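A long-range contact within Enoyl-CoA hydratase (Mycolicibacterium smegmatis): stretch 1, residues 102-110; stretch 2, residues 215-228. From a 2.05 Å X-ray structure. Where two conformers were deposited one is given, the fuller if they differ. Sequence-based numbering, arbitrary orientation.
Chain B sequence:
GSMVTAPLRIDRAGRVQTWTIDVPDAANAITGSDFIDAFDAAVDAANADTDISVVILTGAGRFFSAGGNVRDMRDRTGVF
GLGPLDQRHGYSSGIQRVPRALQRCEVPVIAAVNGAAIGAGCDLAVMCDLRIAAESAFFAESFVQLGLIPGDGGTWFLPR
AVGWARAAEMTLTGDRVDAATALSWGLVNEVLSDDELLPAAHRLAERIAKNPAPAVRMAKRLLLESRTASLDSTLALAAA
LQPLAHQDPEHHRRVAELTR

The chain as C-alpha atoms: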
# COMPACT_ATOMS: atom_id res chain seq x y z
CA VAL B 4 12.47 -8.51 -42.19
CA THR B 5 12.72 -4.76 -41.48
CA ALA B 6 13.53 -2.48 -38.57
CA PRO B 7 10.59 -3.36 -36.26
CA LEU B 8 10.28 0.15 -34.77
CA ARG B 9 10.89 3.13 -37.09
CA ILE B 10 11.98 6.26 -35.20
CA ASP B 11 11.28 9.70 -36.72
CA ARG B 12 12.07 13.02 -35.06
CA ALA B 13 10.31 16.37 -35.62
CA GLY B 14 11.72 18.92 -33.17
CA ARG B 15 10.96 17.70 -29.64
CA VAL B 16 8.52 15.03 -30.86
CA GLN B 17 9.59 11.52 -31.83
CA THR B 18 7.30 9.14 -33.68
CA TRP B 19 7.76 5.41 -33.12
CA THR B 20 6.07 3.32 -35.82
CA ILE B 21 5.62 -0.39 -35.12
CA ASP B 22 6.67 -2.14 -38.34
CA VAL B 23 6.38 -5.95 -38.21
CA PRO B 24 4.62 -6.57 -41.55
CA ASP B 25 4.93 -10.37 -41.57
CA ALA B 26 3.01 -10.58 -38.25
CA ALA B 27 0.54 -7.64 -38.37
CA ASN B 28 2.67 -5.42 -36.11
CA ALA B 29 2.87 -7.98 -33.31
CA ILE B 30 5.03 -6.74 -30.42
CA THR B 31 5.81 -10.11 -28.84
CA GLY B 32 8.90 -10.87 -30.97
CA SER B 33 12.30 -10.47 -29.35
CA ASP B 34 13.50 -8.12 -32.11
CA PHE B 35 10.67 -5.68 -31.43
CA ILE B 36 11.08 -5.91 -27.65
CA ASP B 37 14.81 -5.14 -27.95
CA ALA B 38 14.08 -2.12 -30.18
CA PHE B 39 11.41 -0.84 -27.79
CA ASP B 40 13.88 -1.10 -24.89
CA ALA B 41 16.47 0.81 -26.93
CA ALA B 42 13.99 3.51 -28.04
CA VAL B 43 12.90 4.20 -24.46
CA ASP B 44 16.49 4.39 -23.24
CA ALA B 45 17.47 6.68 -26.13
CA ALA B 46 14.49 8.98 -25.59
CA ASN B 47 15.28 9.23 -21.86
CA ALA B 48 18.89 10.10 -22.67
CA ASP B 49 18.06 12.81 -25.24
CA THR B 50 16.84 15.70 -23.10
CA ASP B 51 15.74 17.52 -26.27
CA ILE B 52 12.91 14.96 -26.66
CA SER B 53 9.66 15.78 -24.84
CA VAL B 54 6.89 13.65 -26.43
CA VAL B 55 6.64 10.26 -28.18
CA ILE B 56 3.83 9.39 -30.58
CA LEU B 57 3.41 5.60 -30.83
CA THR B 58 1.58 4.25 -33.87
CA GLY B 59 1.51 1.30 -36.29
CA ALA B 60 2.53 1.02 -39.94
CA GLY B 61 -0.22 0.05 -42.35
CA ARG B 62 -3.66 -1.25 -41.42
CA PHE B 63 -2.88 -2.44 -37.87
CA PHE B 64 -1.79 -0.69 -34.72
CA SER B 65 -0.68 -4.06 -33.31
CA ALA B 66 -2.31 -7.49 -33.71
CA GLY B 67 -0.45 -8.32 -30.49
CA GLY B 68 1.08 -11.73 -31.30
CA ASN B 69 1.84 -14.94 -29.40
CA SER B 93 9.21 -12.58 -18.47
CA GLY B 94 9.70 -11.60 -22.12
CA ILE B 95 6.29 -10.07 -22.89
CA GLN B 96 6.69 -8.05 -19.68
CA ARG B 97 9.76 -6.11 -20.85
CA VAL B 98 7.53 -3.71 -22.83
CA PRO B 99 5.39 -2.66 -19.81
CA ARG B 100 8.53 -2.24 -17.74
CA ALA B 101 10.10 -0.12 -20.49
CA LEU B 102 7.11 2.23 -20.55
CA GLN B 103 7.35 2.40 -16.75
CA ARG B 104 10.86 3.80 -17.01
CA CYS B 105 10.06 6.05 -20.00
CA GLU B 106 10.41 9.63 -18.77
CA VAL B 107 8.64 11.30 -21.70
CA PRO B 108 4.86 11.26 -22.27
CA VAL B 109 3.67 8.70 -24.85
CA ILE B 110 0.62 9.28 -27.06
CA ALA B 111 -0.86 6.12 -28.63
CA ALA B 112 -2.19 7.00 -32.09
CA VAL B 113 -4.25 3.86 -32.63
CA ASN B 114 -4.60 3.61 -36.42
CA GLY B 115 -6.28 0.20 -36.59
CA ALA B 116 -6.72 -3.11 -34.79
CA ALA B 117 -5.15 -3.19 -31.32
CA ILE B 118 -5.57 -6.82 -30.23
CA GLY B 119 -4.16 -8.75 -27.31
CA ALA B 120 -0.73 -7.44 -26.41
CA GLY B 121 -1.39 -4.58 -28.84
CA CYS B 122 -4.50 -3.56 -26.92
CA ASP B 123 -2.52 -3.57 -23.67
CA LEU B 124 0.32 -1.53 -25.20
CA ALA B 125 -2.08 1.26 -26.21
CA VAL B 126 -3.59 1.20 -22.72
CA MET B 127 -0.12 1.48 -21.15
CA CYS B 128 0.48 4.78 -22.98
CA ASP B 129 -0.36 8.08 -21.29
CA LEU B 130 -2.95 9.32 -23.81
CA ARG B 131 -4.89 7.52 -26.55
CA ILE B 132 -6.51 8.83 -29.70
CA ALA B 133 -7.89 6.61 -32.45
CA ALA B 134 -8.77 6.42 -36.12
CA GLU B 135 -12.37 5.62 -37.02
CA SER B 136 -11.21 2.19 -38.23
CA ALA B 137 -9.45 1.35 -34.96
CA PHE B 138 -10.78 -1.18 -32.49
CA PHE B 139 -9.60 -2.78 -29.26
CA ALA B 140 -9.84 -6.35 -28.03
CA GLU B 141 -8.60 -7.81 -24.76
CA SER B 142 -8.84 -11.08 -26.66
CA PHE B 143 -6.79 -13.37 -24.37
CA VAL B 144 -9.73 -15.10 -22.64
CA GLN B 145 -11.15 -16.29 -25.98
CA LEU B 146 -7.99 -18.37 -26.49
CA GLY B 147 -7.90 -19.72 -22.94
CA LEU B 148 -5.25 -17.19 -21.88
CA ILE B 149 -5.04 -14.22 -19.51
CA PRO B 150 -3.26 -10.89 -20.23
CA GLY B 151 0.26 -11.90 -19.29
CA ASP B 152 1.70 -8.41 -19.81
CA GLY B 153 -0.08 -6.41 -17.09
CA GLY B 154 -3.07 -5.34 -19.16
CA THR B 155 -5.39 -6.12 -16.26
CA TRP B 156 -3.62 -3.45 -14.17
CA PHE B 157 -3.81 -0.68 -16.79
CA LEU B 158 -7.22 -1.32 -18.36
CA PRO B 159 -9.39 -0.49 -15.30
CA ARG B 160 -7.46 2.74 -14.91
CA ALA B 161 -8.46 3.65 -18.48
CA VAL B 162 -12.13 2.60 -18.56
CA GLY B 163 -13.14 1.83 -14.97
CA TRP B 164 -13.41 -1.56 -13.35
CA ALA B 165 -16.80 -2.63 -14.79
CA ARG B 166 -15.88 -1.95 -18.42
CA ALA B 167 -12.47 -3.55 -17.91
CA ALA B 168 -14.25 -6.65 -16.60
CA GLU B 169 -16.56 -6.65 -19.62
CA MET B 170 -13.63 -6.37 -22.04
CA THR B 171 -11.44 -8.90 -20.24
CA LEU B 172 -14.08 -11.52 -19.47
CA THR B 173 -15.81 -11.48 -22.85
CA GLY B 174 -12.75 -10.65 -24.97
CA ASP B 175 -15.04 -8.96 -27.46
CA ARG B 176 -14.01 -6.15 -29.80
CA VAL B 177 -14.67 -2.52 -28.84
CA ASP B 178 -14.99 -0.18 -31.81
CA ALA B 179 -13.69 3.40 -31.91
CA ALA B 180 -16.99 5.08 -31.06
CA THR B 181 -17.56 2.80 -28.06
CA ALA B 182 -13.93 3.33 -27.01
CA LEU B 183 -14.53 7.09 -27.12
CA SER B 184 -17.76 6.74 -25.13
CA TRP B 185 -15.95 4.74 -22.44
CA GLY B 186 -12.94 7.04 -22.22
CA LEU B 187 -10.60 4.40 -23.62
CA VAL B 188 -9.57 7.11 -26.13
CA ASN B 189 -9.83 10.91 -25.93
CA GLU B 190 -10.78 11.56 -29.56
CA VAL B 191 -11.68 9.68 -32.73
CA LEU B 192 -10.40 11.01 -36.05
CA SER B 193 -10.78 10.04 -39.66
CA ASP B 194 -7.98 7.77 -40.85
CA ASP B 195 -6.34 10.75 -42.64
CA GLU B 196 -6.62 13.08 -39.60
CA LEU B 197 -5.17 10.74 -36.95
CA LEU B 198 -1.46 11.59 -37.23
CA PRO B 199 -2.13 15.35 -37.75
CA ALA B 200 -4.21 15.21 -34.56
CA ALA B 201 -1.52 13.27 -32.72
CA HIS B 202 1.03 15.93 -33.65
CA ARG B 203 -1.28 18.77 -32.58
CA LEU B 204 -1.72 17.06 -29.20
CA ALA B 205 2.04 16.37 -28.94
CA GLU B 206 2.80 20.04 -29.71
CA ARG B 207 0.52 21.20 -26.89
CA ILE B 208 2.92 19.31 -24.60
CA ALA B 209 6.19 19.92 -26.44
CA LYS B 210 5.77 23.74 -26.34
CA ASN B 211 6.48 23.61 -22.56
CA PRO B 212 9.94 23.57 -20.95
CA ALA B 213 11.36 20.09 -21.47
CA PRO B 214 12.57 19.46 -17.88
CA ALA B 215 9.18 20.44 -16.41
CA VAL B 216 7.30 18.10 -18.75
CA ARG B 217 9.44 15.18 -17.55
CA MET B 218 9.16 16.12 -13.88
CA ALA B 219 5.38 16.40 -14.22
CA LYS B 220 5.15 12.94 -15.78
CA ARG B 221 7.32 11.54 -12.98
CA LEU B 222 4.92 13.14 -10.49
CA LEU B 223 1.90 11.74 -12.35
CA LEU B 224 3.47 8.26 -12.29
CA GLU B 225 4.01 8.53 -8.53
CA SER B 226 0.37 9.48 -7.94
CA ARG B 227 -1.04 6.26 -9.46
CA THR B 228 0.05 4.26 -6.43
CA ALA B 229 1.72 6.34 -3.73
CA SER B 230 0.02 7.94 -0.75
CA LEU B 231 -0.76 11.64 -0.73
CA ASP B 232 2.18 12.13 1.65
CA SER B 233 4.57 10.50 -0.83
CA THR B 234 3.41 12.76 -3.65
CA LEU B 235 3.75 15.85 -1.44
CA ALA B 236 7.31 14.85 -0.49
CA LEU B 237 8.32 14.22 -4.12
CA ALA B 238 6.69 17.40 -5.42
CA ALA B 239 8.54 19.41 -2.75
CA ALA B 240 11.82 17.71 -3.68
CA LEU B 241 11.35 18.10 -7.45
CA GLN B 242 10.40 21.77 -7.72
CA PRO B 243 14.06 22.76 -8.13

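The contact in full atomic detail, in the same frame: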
# COMPACT_ATOMS: atom_id res chain seq x y z
N LEU B 102 7.96 1.05 -20.62
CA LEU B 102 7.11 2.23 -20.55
C LEU B 102 7.11 2.80 -19.14
O LEU B 102 6.98 4.02 -18.97
CB LEU B 102 5.70 1.87 -21.00
CG LEU B 102 5.46 2.09 -22.49
CD1 LEU B 102 4.05 1.72 -22.83
CD2 LEU B 102 5.77 3.55 -22.87
N GLN B 103 7.28 1.95 -18.13
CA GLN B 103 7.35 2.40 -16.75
C GLN B 103 8.57 3.25 -16.49
O GLN B 103 8.54 4.11 -15.62
CB GLN B 103 7.36 1.21 -15.79
CG GLN B 103 6.01 0.60 -15.46
CD GLN B 103 5.08 1.61 -14.80
OE1 GLN B 103 4.12 2.09 -15.40
NE2 GLN B 103 5.37 1.92 -13.53
N ARG B 104 9.67 2.99 -17.19
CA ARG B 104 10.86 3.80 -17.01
C ARG B 104 10.99 4.89 -18.06
O ARG B 104 11.94 5.69 -18.01
CB ARG B 104 12.11 2.92 -16.97
CG ARG B 104 12.55 2.39 -18.30
CD ARG B 104 13.91 1.68 -18.24
NE ARG B 104 14.29 1.20 -19.57
CZ ARG B 104 13.92 0.03 -20.07
NH1 ARG B 104 13.21 -0.83 -19.36
NH2 ARG B 104 14.28 -0.29 -21.32
N CYS B 105 10.04 4.98 -19.00
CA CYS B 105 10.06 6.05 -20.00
C CYS B 105 9.68 7.38 -19.36
O CYS B 105 8.55 7.54 -18.88
CB CYS B 105 9.10 5.73 -21.14
SG CYS B 105 9.23 6.91 -22.52
N GLU B 106 10.60 8.34 -19.42
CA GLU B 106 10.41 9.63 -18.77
C GLU B 106 9.58 10.60 -19.60
O GLU B 106 9.15 11.63 -19.06
CB GLU B 106 11.75 10.29 -18.47
CG GLU B 106 12.68 9.42 -17.69
CD GLU B 106 14.01 10.10 -17.47
OE1 GLU B 106 14.12 11.31 -17.76
OE2 GLU B 106 14.95 9.41 -17.00
N VAL B 107 9.38 10.34 -20.89
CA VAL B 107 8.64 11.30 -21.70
C VAL B 107 7.21 10.78 -21.88
O VAL B 107 6.99 9.56 -21.90
CB VAL B 107 9.34 11.57 -23.05
CG1 VAL B 107 10.85 11.76 -22.85
CG2 VAL B 107 9.07 10.49 -24.03
N PRO B 108 6.23 11.68 -21.98
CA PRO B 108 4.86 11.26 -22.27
C PRO B 108 4.77 10.53 -23.61
O PRO B 108 5.46 10.88 -24.57
CB PRO B 108 4.07 12.57 -22.31
CG PRO B 108 4.96 13.61 -21.72
CD PRO B 108 6.36 13.12 -21.74
N VAL B 109 3.90 9.52 -23.66
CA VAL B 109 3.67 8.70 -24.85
C VAL B 109 2.21 8.80 -25.25
O VAL B 109 1.31 8.46 -24.47
CB VAL B 109 4.07 7.23 -24.63
CG1 VAL B 109 3.84 6.45 -25.90
CG2 VAL B 109 5.54 7.12 -24.21
N ILE B 110 1.96 9.23 -26.48
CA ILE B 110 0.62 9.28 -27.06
C ILE B 110 0.45 8.07 -27.98
O ILE B 110 1.22 7.91 -28.94
CB ILE B 110 0.40 10.60 -27.82
CG1 ILE B 110 0.41 11.79 -26.86
CG2 ILE B 110 -0.89 10.58 -28.64
CD1 ILE B 110 0.78 13.09 -27.60
N ALA B 215 10.42 20.43 -17.18
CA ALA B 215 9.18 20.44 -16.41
C ALA B 215 8.21 19.37 -16.90
O ALA B 215 7.49 18.76 -16.10
CB ALA B 215 8.53 21.82 -16.45
N VAL B 216 8.15 19.16 -18.22
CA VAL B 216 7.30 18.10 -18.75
C VAL B 216 7.69 16.74 -18.16
O VAL B 216 6.83 15.94 -17.76
CB VAL B 216 7.37 18.10 -20.30
CG1 VAL B 216 6.78 16.80 -20.86
CG2 VAL B 216 6.60 19.30 -20.84
N ARG B 217 9.00 16.47 -18.07
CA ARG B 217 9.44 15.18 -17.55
C ARG B 217 9.21 15.05 -16.05
O ARG B 217 8.87 13.97 -15.56
CB ARG B 217 10.91 14.97 -17.89
CG ARG B 217 11.09 14.63 -19.36
CD ARG B 217 12.54 14.47 -19.67
NE ARG B 217 12.77 14.18 -21.08
CZ ARG B 217 13.72 13.37 -21.51
NH1 ARG B 217 14.48 12.69 -20.67
NH2 ARG B 217 13.90 13.23 -22.82
N MET B 218 9.42 16.14 -15.31
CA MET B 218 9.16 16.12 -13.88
C MET B 218 7.67 15.92 -13.61
O MET B 218 7.30 15.18 -12.69
CB MET B 218 9.64 17.42 -13.24
CG MET B 218 11.15 17.47 -13.03
SD MET B 218 11.72 18.80 -11.93
CE MET B 218 10.91 20.27 -12.59
N ALA B 219 6.82 16.58 -14.39
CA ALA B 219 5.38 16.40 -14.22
C ALA B 219 4.96 14.96 -14.48
O ALA B 219 4.12 14.41 -13.75
CB ALA B 219 4.61 17.34 -15.15
N LYS B 220 5.50 14.33 -15.53
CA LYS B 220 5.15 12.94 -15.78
C LYS B 220 5.62 12.04 -14.64
O LYS B 220 4.91 11.12 -14.24
CB LYS B 220 5.73 12.44 -17.10
CG LYS B 220 5.59 10.92 -17.17
CD LYS B 220 5.69 10.36 -18.53
CE LYS B 220 5.44 8.85 -18.47
NZ LYS B 220 5.62 8.28 -19.83
N ARG B 221 6.82 12.30 -14.12
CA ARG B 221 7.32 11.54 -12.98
C ARG B 221 6.40 11.71 -11.78
O ARG B 221 6.15 10.75 -11.04
CB ARG B 221 8.74 12.00 -12.63
CG ARG B 221 9.36 11.31 -11.42
CD ARG B 221 9.45 9.78 -11.58
NE ARG B 221 8.43 9.11 -10.78
CZ ARG B 221 8.57 7.92 -10.21
NH1 ARG B 221 9.68 7.21 -10.35
NH2 ARG B 221 7.58 7.43 -9.47
N LEU B 222 5.89 12.92 -11.56
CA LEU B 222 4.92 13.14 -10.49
C LEU B 222 3.62 12.41 -10.77
O LEU B 222 3.04 11.80 -9.86
CB LEU B 222 4.67 14.64 -10.34
CG LEU B 222 5.34 15.30 -9.16
CD1 LEU B 222 4.81 16.73 -9.00
CD2 LEU B 222 5.15 14.49 -7.90
N LEU B 223 3.13 12.47 -12.01
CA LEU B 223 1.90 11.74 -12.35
C LEU B 223 2.06 10.24 -12.15
O LEU B 223 1.13 9.57 -11.69
CB LEU B 223 1.47 12.04 -13.78
CG LEU B 223 0.83 13.41 -13.98
CD1 LEU B 223 0.88 13.79 -15.45
CD2 LEU B 223 -0.59 13.38 -13.47
N LEU B 224 3.22 9.68 -12.53
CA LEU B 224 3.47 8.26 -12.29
C LEU B 224 3.42 7.93 -10.81
O LEU B 224 2.84 6.91 -10.41
CB LEU B 224 4.82 7.84 -12.86
CG LEU B 224 4.92 7.60 -14.37
CD1 LEU B 224 6.31 7.11 -14.73
CD2 LEU B 224 3.89 6.57 -14.78
N GLU B 225 4.02 8.78 -9.97
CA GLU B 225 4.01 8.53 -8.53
C GLU B 225 2.60 8.52 -7.97
O GLU B 225 2.29 7.73 -7.06
CB GLU B 225 4.88 9.59 -7.84
CG GLU B 225 4.82 9.54 -6.33
CD GLU B 225 5.81 8.54 -5.76
OE1 GLU B 225 6.52 7.90 -6.56
OE2 GLU B 225 5.85 8.37 -4.53
N SER B 226 1.70 9.35 -8.51
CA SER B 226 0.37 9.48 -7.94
C SER B 226 -0.51 8.25 -8.19
O SER B 226 -1.48 8.05 -7.44
CB SER B 226 -0.27 10.75 -8.49
OG SER B 226 0.61 11.87 -8.34
N ARG B 227 -0.20 7.43 -9.20
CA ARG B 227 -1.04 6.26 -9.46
C ARG B 227 -1.07 5.31 -8.27
O ARG B 227 -2.07 4.62 -8.06
CB ARG B 227 -0.56 5.51 -10.70
CG ARG B 227 -0.54 6.38 -11.93
CD ARG B 227 -0.62 5.58 -13.22
NE ARG B 227 0.64 4.96 -13.61
CZ ARG B 227 0.90 4.53 -14.84
NH1 ARG B 227 0.03 4.70 -15.83
NH2 ARG B 227 2.05 3.91 -15.08
N THR B 228 -0.00 5.24 -7.51
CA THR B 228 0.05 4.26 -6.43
C THR B 228 0.36 4.86 -5.07
O THR B 228 -0.19 4.40 -4.06
CB THR B 228 1.11 3.20 -6.75
OG1 THR B 228 2.24 3.84 -7.36
CG2 THR B 228 0.55 2.13 -7.68
O HOH W 1 9.25 11.49 -16.25

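Lys220 carries this contact. It covers more surface than any other residue here, its CA-to-CB bond points toward the other stretch, and its chain runs out with all four chi angles in t, the full reach a lysine has. That reach delivers the ammonium to the turn between helix and strand. Lys220 NZ donates to Val107 O at 2.8 Å and to Cys105 O at 3.2 Å, so one buried charge ties together two carbonyls two residues apart. The methylenes are used as well: Lys220 CD lies 3.7 Å from Glu106 O and 3.7 Å from Pro108 N, lying along the backbone whose carbonyls the tip binds. The rule to read is that main-chain oxygens can meet part of a buried lysine's need for acceptors while its aliphatic part packs; NZ also has a hydrogen bond elsewhere in the structure.

Arg217, one helical turn earlier, comes second. Its CB leaves sideways, but the end of the chain comes nearer and meets Glu106 in a salt bridge, Arg217 NH1 to Glu106 OE1 at 3.2 Å, with an N-H...O angle of 137°, well short of linear. The carboxylate sits at the edge of the guanidinium, near its plane, while Val107 CG1 lies over one face, 3.4 Å from Arg217 NH2. Edge and face thus serve different partners, one charged and one apolar. A water joins the backbones of the same pair, donating to Glu106 O at 2.8 Å and to Arg217 O at 2.6 Å.

Glu106 is itself exposed, so this salt bridge lies toward solvent, whereas Lys220 is buried. Apolar packing adds to them: Pro108 CG meets Val216 CG1 at 3.8 Å. Further along the helix a methyl rests near a backbone carbonyl oxygen, Leu224 CD1 to Gln103 O at 3.8 Å. Gln103 OE1 comes within 2.8 Å of Arg227 NH2, yet the angle is too poor for a hydrogen bond; proximity alone does not make one.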